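PDB 6IWF: ferric iron-binding protein HitA from Pseudomonas aeruginosa PAO1, which binds ferric iron as a bacterial solute-binding protein and takes part in gallium internalization. Local coordinates for residues K76-T81 and E240-V245; E80-V85 and D95-T100. One frame throughout, in Å; residues are numbered along the deposited sequence.

Contacts 1 and 2 lie side by side in one lobe of the two-lobed solute-binding fold, their centres about 8 Å apart, and both draw on helix 79-82. Contact 1 ties the segment leading into that helix to helix 238-248; contact 2 packs the helix and the turn after it on the start of strand 97-108. Ile-97 joins their apolar parts: Leu-77 CD1 is 3.6 Å from Ile-97 CB, and Val-245 CG1 is 3.7 Å from Ile-97 CG2. Contact 1 is away from the iron site, whereas in contact 2 Gly-98 is about 11 Å from the side chain of Glu-60, an iron ligand; no iron is bound to this chain.

Contact 1. Residues K76-T81 and E240-V245; sequences KLEPET and EAQQFV
Gln-242, on helix 238-248 of the solute-binding fold, uses its side-chain amide much as a peptide group would, bonding to the backbone on both sides of Leu-77. Gln-242 NE2 donates to Lys-76 O at 2.9 Å (N-H...O 147°), and Gln-242 OE1 accepts from Glu-78 N at 3.0 Å. That second donor stands above the amide carbonyl plane, 36° out of it. A bend at chi2 (-86°) turns CD off the line of the chain, and the two bonds at its ends together hold the rotation of the amide. Glu-78 is the N-cap residue of helix 79-82. Its extended side chain crosses Gln-242 obliquely, with CG 3.6 Å from Gln-242 OE1 and the carboxylate carbon CD beside Gln-242 CB.

One helical turn on, at Val-245, the contact turns apolar: Leu-77 CD2 meets Val-245 CG1 at 4.1 Å, the two side chains crossing at about a right angle, and Thr-81 CG2 reaches the same CG1. Val-231 lies against both Leu-77 and Val-245. One water links the two segments: it accepts from Thr-81 OG1 and donates to Gln-242 O, and its other donation, 2.8 Å long, goes to Gln-242 OE1, which therefore takes two donors.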
loop_
_atom_site.group_PDB
_atom_site.type_symbol
_atom_site.label_atom_id
_atom_site.label_comp_id
_atom_site.label_asym_id
_atom_site.label_seq_id
_atom_site.Cartn_x
_atom_site.Cartn_y
_atom_site.Cartn_z
ATOM N N LYS A 76 9.337 -12.164 -16.283
ATOM C CA LYS A 76 8.881 -11.052 -17.109
ATOM C C LYS A 76 7.406 -11.252 -17.459
ATOM O O LYS A 76 6.971 -12.357 -17.790
ATOM C CB LYS A 76 9.753 -10.948 -18.371
ATOM C CG LYS A 76 9.043 -10.455 -19.641
ATOM C CD LYS A 76 8.669 -8.971 -19.607
ATOM C CE LYS A 76 8.521 -8.415 -21.029
ATOM N NZ LYS A 76 7.151 -8.599 -21.601
ATOM N N LEU A 77 6.624 -10.183 -17.342
ATOM C CA LEU A 77 5.200 -10.253 -17.642
ATOM C C LEU A 77 4.948 -10.105 -19.141
ATOM O O LEU A 77 5.681 -9.413 -19.851
ATOM C CB LEU A 77 4.441 -9.165 -16.886
ATOM C CG LEU A 77 4.357 -9.360 -15.372
ATOM C CD1 LEU A 77 3.856 -8.070 -14.716
ATOM C CD2 LEU A 77 3.453 -10.538 -15.026
ATOM N N GLU A 78 3.881 -10.742 -19.613
ATOM C CA GLU A 78 3.541 -10.643 -21.026
ATOM C C GLU A 78 3.298 -9.184 -21.414
ATOM O O GLU A 78 2.701 -8.420 -20.643
ATOM C CB GLU A 78 2.315 -11.503 -21.334
ATOM C CG GLU A 78 2.651 -12.988 -21.345
ATOM C CD GLU A 78 1.438 -13.874 -21.534
ATOM O OE1 GLU A 78 1.621 -15.057 -21.886
ATOM O OE2 GLU A 78 0.303 -13.395 -21.335
ATOM N N PRO A 79 3.772 -8.756 -22.587
ATOM C CA PRO A 79 3.580 -7.354 -22.990
ATOM C C PRO A 79 2.126 -6.923 -23.008
ATOM O O PRO A 79 1.838 -5.754 -22.711
ATOM C CB PRO A 79 4.204 -7.305 -24.395
ATOM C CG PRO A 79 4.300 -8.741 -24.838
ATOM C CD PRO A 79 4.522 -9.527 -23.594
ATOM N N GLU A 80 1.200 -7.829 -23.338
ATOM C CA GLU A 80 -0.219 -7.497 -23.252
ATOM C C GLU A 80 -0.604 -7.087 -21.835
ATOM O O GLU A 80 -1.412 -6.172 -21.641
ATOM C CB GLU A 80 -1.071 -8.682 -23.703
ATOM C CG GLU A 80 -0.901 -9.055 -25.163
ATOM C CD GLU A 80 0.206 -10.080 -25.399
ATOM O OE1 GLU A 80 0.212 -10.691 -26.491
ATOM O OE2 GLU A 80 1.074 -10.275 -24.515
ATOM N N THR A 81 -0.034 -7.758 -20.830
ATOM C CA THR A 81 -0.300 -7.378 -19.443
ATOM C C THR A 81 0.299 -6.016 -19.115
ATOM O O THR A 81 -0.367 -5.166 -18.502
ATOM C CB THR A 81 0.250 -8.449 -18.501
ATOM O OG1 THR A 81 -0.361 -9.698 -18.827
ATOM C CG2 THR A 81 -0.072 -8.101 -17.046
ATOM N N GLU A 240 -0.614 -20.203 -16.818
ATOM C CA GLU A 240 -1.758 -19.941 -15.951
ATOM C C GLU A 240 -1.475 -18.788 -14.997
ATOM O O GLU A 240 -2.361 -17.969 -14.708
ATOM C CB GLU A 240 -2.097 -21.209 -15.179
ATOM C CG GLU A 240 -2.448 -22.406 -16.075
ATOM C CD GLU A 240 -1.257 -23.307 -16.446
ATOM O OE1 GLU A 240 -0.111 -22.816 -16.603
ATOM O OE2 GLU A 240 -1.484 -24.534 -16.604
ATOM N N ALA A 241 -0.238 -18.708 -14.504
ATOM C CA ALA A 241 0.133 -17.599 -13.629
ATOM C C ALA A 241 0.071 -16.269 -14.368
ATOM O O ALA A 241 -0.427 -15.272 -13.828
ATOM C CB ALA A 241 1.531 -17.840 -13.060
ATOM N N GLN A 242 0.586 -16.227 -15.603
ATOM C CA GLN A 242 0.468 -15.012 -16.401
ATOM C C GLN A 242 -0.993 -14.657 -16.632
ATOM O O GLN A 242 -1.369 -13.480 -16.600
ATOM C CB GLN A 242 1.186 -15.172 -17.739
ATOM C CG GLN A 242 2.690 -15.374 -17.617
ATOM C CD GLN A 242 3.470 -14.066 -17.532
ATOM O OE1 GLN A 242 2.943 -12.978 -17.794
ATOM N NE2 GLN A 242 4.738 -14.175 -17.177
ATOM N N GLN A 243 -1.828 -15.666 -16.868
ATOM C CA GLN A 243 -3.257 -15.421 -17.032
ATOM C C GLN A 243 -3.854 -14.791 -15.781
ATOM O O GLN A 243 -4.710 -13.897 -15.868
ATOM C CB GLN A 243 -3.953 -16.743 -17.347
ATOM C CG GLN A 243 -5.400 -16.649 -17.699
ATOM C CD GLN A 243 -5.926 -17.991 -18.160
ATOM O OE1 GLN A 243 -5.151 -18.867 -18.546
ATOM N NE2 GLN A 243 -7.246 -18.167 -18.107
ATOM N N PHE A 244 -3.431 -15.265 -14.609
ATOM C CA PHE A 244 -3.965 -14.739 -13.359
ATOM C C PHE A 244 -3.626 -13.261 -13.183
ATOM O O PHE A 244 -4.498 -12.455 -12.837
ATOM C CB PHE A 244 -3.443 -15.556 -12.178
ATOM C CG PHE A 244 -4.035 -15.146 -10.874
ATOM C CD1 PHE A 244 -3.464 -14.117 -10.119
ATOM C CD2 PHE A 244 -5.195 -15.750 -10.409
ATOM C CE1 PHE A 244 -4.038 -13.718 -8.917
ATOM C CE2 PHE A 244 -5.767 -15.358 -9.208
ATOM C CZ PHE A 244 -5.183 -14.347 -8.459
ATOM N N VAL A 245 -2.360 -12.889 -13.392
ATOM C CA VAL A 245 -1.977 -11.490 -13.193
ATOM C C VAL A 245 -2.677 -10.602 -14.216
ATOM O O VAL A 245 -3.157 -9.512 -13.886
ATOM C CB VAL A 245 -0.447 -11.315 -13.237
ATOM C CG1 VAL A 245 -0.096 -9.840 -13.195
ATOM C CG2 VAL A 245 0.183 -12.003 -12.041
HETATM O O HOH W 1 0.528 -11.602 -17.180
#

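Contact 2. Residues E80-V85 and D95-T100; sequences ETLALV and DWIGIT
The short helix 79-82 and the type I beta turn from Leu-82 to Val-85 lie against the start of strand 97-108, with the Ile-97 side chain packed between them. The strand runs antiparallel to strand 224-231, consistent with the pair of long strands that cross between the lobes in ferric-binding proteins of this family.

Ile-97 points toward the helix and turn, with CG1 anti to the backbone N (chi1 -166°) and CD1 carried on from it in an extended chain (chi2 159°). The methyl reaches the backbone of the helix: Ile-97 CD1 is 3.3 Å from Thr-81 O and 3.9 Å from Leu-82 CA. The carbonyl it touches is already an acceptor, since Leu-84 N donates to Thr-81 O at 3.0 Å. Thr-81 CG2 and Leu-82 CD2 also approach Ile-97 CD1, at 3.9 and 4.3 Å respectively, so this methyl is met by main chain and by the side chains of Thr-81, Leu-82 and Val-85.

Val-85, at the far end of the turn, meets Ile-97 with both branches. Its CG2, lodged between its own backbone N and carbonyl carbon, is 3.7 Å from Ile-97 CG1 and touches Ile-97 CD1 as well. The other branch, Val-85 CG1, lies 3.9 Å from Gly-98 O. That carbonyl oxygen is buried by the contact and has no polar partner in the model.

Beyond the two segments, Thr-81 packs on Ala-246 of helix 238-248, and Ile-97 on Leu-249, which Val-85 touches too. On the strand, backbone bonds pair Ile-97 with Ala-229 and Ile-99 with Ser-227 of strand 224-231, while Trp-96, one residue before the strand, packs on helix 63-70.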
loop_
_atom_site.group_PDB
_atom_site.type_symbol
_atom_site.label_atom_id
_atom_site.label_comp_id
_atom_site.label_asym_id
_atom_site.label_seq_id
_atom_site.Cartn_x
_atom_site.Cartn_y
_atom_site.Cartn_z
ATOM N N GLU A 80 1.200 -7.829 -23.338
ATOM C CA GLU A 80 -0.219 -7.497 -23.252
ATOM C C GLU A 80 -0.604 -7.087 -21.835
ATOM O O GLU A 80 -1.412 -6.172 -21.641
ATOM C CB GLU A 80 -1.071 -8.682 -23.703
ATOM C CG GLU A 80 -0.901 -9.055 -25.163
ATOM C CD GLU A 80 0.206 -10.080 -25.399
ATOM O OE1 GLU A 80 0.212 -10.691 -26.491
ATOM O OE2 GLU A 80 1.074 -10.275 -24.515
ATOM N N THR A 81 -0.034 -7.758 -20.830
ATOM C CA THR A 81 -0.300 -7.378 -19.443
ATOM C C THR A 81 0.299 -6.016 -19.115
ATOM O O THR A 81 -0.367 -5.166 -18.502
ATOM C CB THR A 81 0.250 -8.449 -18.501
ATOM O OG1 THR A 81 -0.361 -9.698 -18.827
ATOM C CG2 THR A 81 -0.072 -8.101 -17.046
ATOM N N LEU A 82 1.558 -5.787 -19.510
ATOM C CA LEU A 82 2.202 -4.509 -19.210
ATOM C C LEU A 82 1.469 -3.344 -19.861
ATOM O O LEU A 82 1.466 -2.229 -19.323
ATOM C CB LEU A 82 3.658 -4.532 -19.663
ATOM C CG LEU A 82 4.532 -5.495 -18.859
ATOM C CD1 LEU A 82 5.804 -5.795 -19.589
ATOM C CD2 LEU A 82 4.822 -4.924 -17.461
ATOM N N ALA A 83 0.836 -3.585 -21.008
ATOM C CA ALA A 83 0.125 -2.521 -21.700
ATOM C C ALA A 83 -1.131 -2.072 -20.958
ATOM O O ALA A 83 -1.715 -1.044 -21.325
ATOM C CB ALA A 83 -0.233 -2.980 -23.117
ATOM N N LEU A 84 -1.557 -2.801 -19.926
ATOM C CA LEU A 84 -2.777 -2.443 -19.219
ATOM C C LEU A 84 -2.585 -1.315 -18.209
ATOM O O LEU A 84 -3.589 -0.796 -17.709
ATOM C CB LEU A 84 -3.352 -3.677 -18.520
ATOM C CG LEU A 84 -3.815 -4.826 -19.439
ATOM C CD1 LEU A 84 -4.159 -6.050 -18.619
ATOM C CD2 LEU A 84 -5.008 -4.411 -20.303
ATOM N N VAL A 85 -1.341 -0.915 -17.910
ATOM C CA VAL A 85 -1.064 0.136 -16.929
ATOM C C VAL A 85 -0.003 1.090 -17.466
ATOM O O VAL A 85 0.740 0.781 -18.400
ATOM C CB VAL A 85 -0.610 -0.436 -15.555
ATOM C CG1 VAL A 85 -1.559 -1.528 -15.069
ATOM C CG2 VAL A 85 0.832 -0.950 -15.620
ATOM N N ASP A 95 8.778 -7.059 -14.637
ATOM C CA ASP A 95 8.541 -8.318 -13.939
ATOM C C ASP A 95 7.700 -8.145 -12.683
ATOM O O ASP A 95 7.631 -9.057 -11.864
ATOM C CB ASP A 95 9.861 -9.023 -13.597
ATOM C CG ASP A 95 10.908 -8.081 -13.051
ATOM O OD1 ASP A 95 10.584 -6.902 -12.775
ATOM O OD2 ASP A 95 12.071 -8.529 -12.904
ATOM N N TRP A 96 7.083 -6.987 -12.498
ATOM C CA TRP A 96 5.963 -6.885 -11.578
ATOM C C TRP A 96 5.105 -5.739 -12.076
ATOM O O TRP A 96 5.550 -4.927 -12.887
ATOM C CB TRP A 96 6.415 -6.692 -10.120
ATOM C CG TRP A 96 7.189 -5.450 -9.844
ATOM C CD1 TRP A 96 8.546 -5.323 -9.807
ATOM C CD2 TRP A 96 6.654 -4.153 -9.537
ATOM N NE1 TRP A 96 8.891 -4.024 -9.508
ATOM C CE2 TRP A 96 7.750 -3.286 -9.337
ATOM C CE3 TRP A 96 5.356 -3.639 -9.431
ATOM C CZ2 TRP A 96 7.591 -1.923 -9.037
ATOM C CZ3 TRP A 96 5.196 -2.283 -9.126
ATOM C CH2 TRP A 96 6.309 -1.448 -8.929
ATOM N N ILE A 97 3.865 -5.686 -11.610
ATOM C CA ILE A 97 2.918 -4.720 -12.154
ATOM C C ILE A 97 2.016 -4.208 -11.044
ATOM O O ILE A 97 1.586 -4.968 -10.172
ATOM C CB ILE A 97 2.093 -5.325 -13.311
ATOM C CG1 ILE A 97 1.380 -4.218 -14.080
ATOM C CG2 ILE A 97 1.140 -6.417 -12.819
ATOM C CD1 ILE A 97 0.989 -4.648 -15.504
ATOM N N GLY A 98 1.745 -2.908 -11.077
ATOM C CA GLY A 98 0.853 -2.319 -10.091
ATOM C C GLY A 98 -0.584 -2.736 -10.348
ATOM O O GLY A 98 -1.008 -2.904 -11.494
ATOM N N ILE A 99 -1.327 -2.932 -9.261
ATOM C CA ILE A 99 -2.714 -3.384 -9.310
ATOM C C ILE A 99 -3.664 -2.297 -8.836
ATOM O O ILE A 99 -4.661 -2.005 -9.497
ATOM C CB ILE A 99 -2.910 -4.678 -8.491
ATOM C CG1 ILE A 99 -1.945 -5.777 -8.954
ATOM C CG2 ILE A 99 -4.347 -5.145 -8.583
ATOM C CD1 ILE A 99 -2.047 -6.103 -10.439
ATOM N N THR A 100 -3.389 -1.710 -7.667
ATOM C CA THR A 100 -4.136 -0.559 -7.175
ATOM C C THR A 100 -3.153 0.446 -6.601
ATOM O O THR A 100 -2.004 0.120 -6.311
ATOM C CB THR A 100 -5.150 -0.910 -6.078
ATOM O OG1 THR A 100 -4.453 -1.364 -4.911
ATOM C CG2 THR A 100 -6.160 -1.979 -6.552
#